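Local structure of putative drug/sodium antiporter (Escherichia coli, 4Z3N) at residues S164-I168 against Q221-V225. The protein is a MATE-family membrane transporter linked to movement of the genotoxin colibactin, probably exporting it by antiport. Residues are numbered along the deposited sequence.
With OLC ((2R)-2,3-dihydroxypropyl (9Z)-octadec-9-enoate), chain E.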
ATOM      1  N   SER A 164       2.080   5.644  17.458  1.00 36.23           N
ATOM      2  CA  SER A 164       2.437   6.803  16.650  1.00 35.06           C
ATOM      3  C   SER A 164       2.180   6.519  15.172  1.00 35.03           C
ATOM      4  O   SER A 164       1.668   7.381  14.445  1.00 38.38           O
ATOM      5  CB  SER A 164       3.902   7.192  16.883  1.00 38.91           C
ATOM      6  OG  SER A 164       4.329   6.795  18.184  1.00 42.18           O
ATOM      7  N   ILE A 165       2.528   5.313  14.738  1.00 29.10           N
ATOM      8  CA  ILE A 165       2.235   4.869  13.381  1.00 32.42           C
ATOM      9  C   ILE A 165       0.717   4.822  13.109  1.00 34.86           C
ATOM     10  O   ILE A 165       0.245   5.280  12.060  1.00 34.73           O
ATOM     11  CB  ILE A 165       2.833   3.467  13.095  1.00 35.20           C
ATOM     12  CG1 ILE A 165       4.332   3.435  13.408  1.00 41.10           C
ATOM     13  CG2 ILE A 165       2.563   3.048  11.657  1.00 36.44           C
ATOM     14  CD1 ILE A 165       5.113   4.586  12.784  1.00 48.08           C
ATOM     15  N   MET A 166      -0.047   4.259  14.042  1.00 31.73           N
ATOM     16  CA  MET A 166      -1.502   4.236  13.897  1.00 35.59           C
ATOM     17  C   MET A 166      -2.066   5.650  13.799  1.00 32.10           C
ATOM     18  O   MET A 166      -2.956   5.909  12.997  1.00 30.66           O
ATOM     19  CB  MET A 166      -2.159   3.492  15.063  1.00 33.54           C
ATOM     20  CG  MET A 166      -1.692   2.052  15.221  1.00 37.70           C
ATOM     21  SD  MET A 166      -2.106   0.941  13.842  1.00 43.73           S
ATOM     22  CE  MET A 166      -0.518   0.577  13.088  1.00 30.39           C
ATOM     23  N   LEU A 167      -1.540   6.547  14.631  1.00 32.66           N
ATOM     24  CA  LEU A 167      -1.914   7.960  14.638  1.00 33.28           C
ATOM     25  C   LEU A 167      -1.778   8.618  13.270  1.00 35.16           C
ATOM     26  O   LEU A 167      -2.622   9.418  12.882  1.00 35.89           O
ATOM     27  CB  LEU A 167      -1.062   8.726  15.645  1.00 33.22           C
ATOM     28  CG  LEU A 167      -1.795   9.132  16.915  1.00 40.28           C
ATOM     29  CD1 LEU A 167      -0.920  10.048  17.760  1.00 40.43           C
ATOM     30  CD2 LEU A 167      -3.102   9.815  16.537  1.00 44.66           C
ATOM     31  N   ILE A 168      -0.706   8.281  12.553  1.00 36.11           N
ATOM     32  CA  ILE A 168      -0.451   8.787  11.206  1.00 30.98           C
ATOM     33  C   ILE A 168      -1.472   8.285  10.194  1.00 32.79           C
ATOM     34  O   ILE A 168      -1.874   9.018   9.294  1.00 32.70           O
ATOM     35  CB  ILE A 168       0.961   8.399  10.742  1.00 37.22           C
ATOM     36  CG1 ILE A 168       1.992   9.181  11.560  1.00 40.00           C
ATOM     37  CG2 ILE A 168       1.134   8.639   9.247  1.00 33.86           C
ATOM     38  CD1 ILE A 168       3.413   8.915  11.176  1.00 38.63           C
ATOM     39  N   GLN A 221       8.916  10.603  11.635  1.00 33.91           N
ATOM     40  CA  GLN A 221       7.509  10.258  11.582  1.00 39.69           C
ATOM     41  C   GLN A 221       6.700  11.078  12.586  1.00 42.75           C
ATOM     42  O   GLN A 221       5.567  11.491  12.296  1.00 44.57           O
ATOM     43  CB  GLN A 221       7.313   8.756  11.813  1.00 40.72           C
ATOM     44  CG  GLN A 221       7.455   7.908  10.535  1.00 41.23           C
ATOM     45  CD  GLN A 221       8.024   6.498  10.800  1.00 53.70           C
ATOM     46  OE1 GLN A 221       8.434   5.807   9.870  1.00 56.88           O
ATOM     47  NE2 GLN A 221       8.049   6.076  12.068  1.00 49.21           N
ATOM     48  N   LEU A 222       7.271  11.328  13.758  1.00 38.39           N
ATOM     49  CA  LEU A 222       6.578  12.136  14.753  1.00 38.23           C
ATOM     50  C   LEU A 222       6.435  13.590  14.299  1.00 41.74           C
ATOM     51  O   LEU A 222       5.377  14.181  14.462  1.00 46.84           O
ATOM     52  CB  LEU A 222       7.291  12.068  16.098  1.00 38.19           C
ATOM     53  CG  LEU A 222       7.013  10.802  16.911  1.00 40.38           C
ATOM     54  CD1 LEU A 222       7.752  10.858  18.234  1.00 32.52           C
ATOM     55  CD2 LEU A 222       5.518  10.615  17.122  1.00 37.10           C
ATOM     56  N   SER A 223       7.482  14.164  13.717  1.00 40.15           N
ATOM     57  CA  SER A 223       7.381  15.531  13.212  1.00 42.49           C
ATOM     58  C   SER A 223       6.280  15.637  12.162  1.00 43.96           C
ATOM     59  O   SER A 223       5.587  16.655  12.086  1.00 46.45           O
ATOM     60  CB  SER A 223       8.717  16.026  12.643  1.00 39.69           C
ATOM     61  OG  SER A 223       9.451  14.990  12.027  1.00 44.72           O
ATOM     62  N   MET A 224       6.104  14.588  11.368  1.00 37.90           N
ATOM     63  CA  MET A 224       4.934  14.514  10.504  1.00 41.77           C
ATOM     64  C   MET A 224       3.646  14.577  11.331  1.00 46.62           C
ATOM     65  O   MET A 224       2.751  15.374  11.052  1.00 44.95           O
ATOM     66  CB  MET A 224       4.947  13.234   9.685  1.00 43.93           C
ATOM     67  CG  MET A 224       6.044  13.154   8.643  1.00 44.87           C
ATOM     68  SD  MET A 224       5.745  11.712   7.604  1.00 60.07           S
ATOM     69  CE  MET A 224       3.950  11.811   7.392  1.00 42.76           C
ATOM     70  N   VAL A 225       3.571  13.720  12.347  1.00 44.01           N
ATOM     71  CA  VAL A 225       2.435  13.668  13.258  1.00 42.14           C
ATOM     72  C   VAL A 225       2.155  15.046  13.845  1.00 45.35           C
ATOM     73  O   VAL A 225       1.013  15.511  13.899  1.00 42.47           O
ATOM     74  CB  VAL A 225       2.690  12.665  14.395  1.00 36.12           C
ATOM     75  CG1 VAL A 225       1.594  12.734  15.424  1.00 41.34           C
ATOM     76  CG2 VAL A 225       2.799  11.263  13.836  1.00 45.00           C
TER
HETATM   77  C9  OLC E 504      10.000   2.878   8.886  1.00 45.17           C
HETATM   78  C8  OLC E 504      10.445   4.260   8.433  1.00 48.52           C
HETATM   79  C7  OLC E 504       9.792   4.627   7.111  1.00 49.00           C
HETATM   80  C6  OLC E 504       9.558   6.121   7.035  1.00 45.51           C
HETATM   81  C5  OLC E 504       8.139   6.386   6.561  1.00 55.44           C
HETATM   82  C4  OLC E 504       7.450   7.432   7.414  1.00 44.36           C
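Gln221 points its CA-to-CB bond toward helix 162-177 and reaches Ile165, Gln221 NE2 lying 3.4 Å from Ile165 CD1, while Gln221 O sits 3.5 Å from Ile168 CD1; both are van der Waals contacts of a methyl with a polar atom. At the amide end, Gln221 OE1 comes within 2.9 Å of C8 of the monoolein (OLC) acyl chain, a tight contact without hydrogen bonding, and Phe82 of helix 75-101 also touches this side chain. Leu222 sends CD2 to 3.8 Å from Ser164 CB. The two segments probably belong to the fourth and sixth transmembrane helices, part of the N-terminal six-helix half of the MATE fold; their axes approach to 9.8 Å and cross at 45°, with no hydrogen bond between them. Val225 packs its apolar side chain on Ile168, where the CA atoms are only 6.0 Å apart. Val225 CG2 also lies 4.1 Å from Ser164 O, again in van der Waals contact, and Val225 CG1 meets Leu167 CD1 at 4.4 Å.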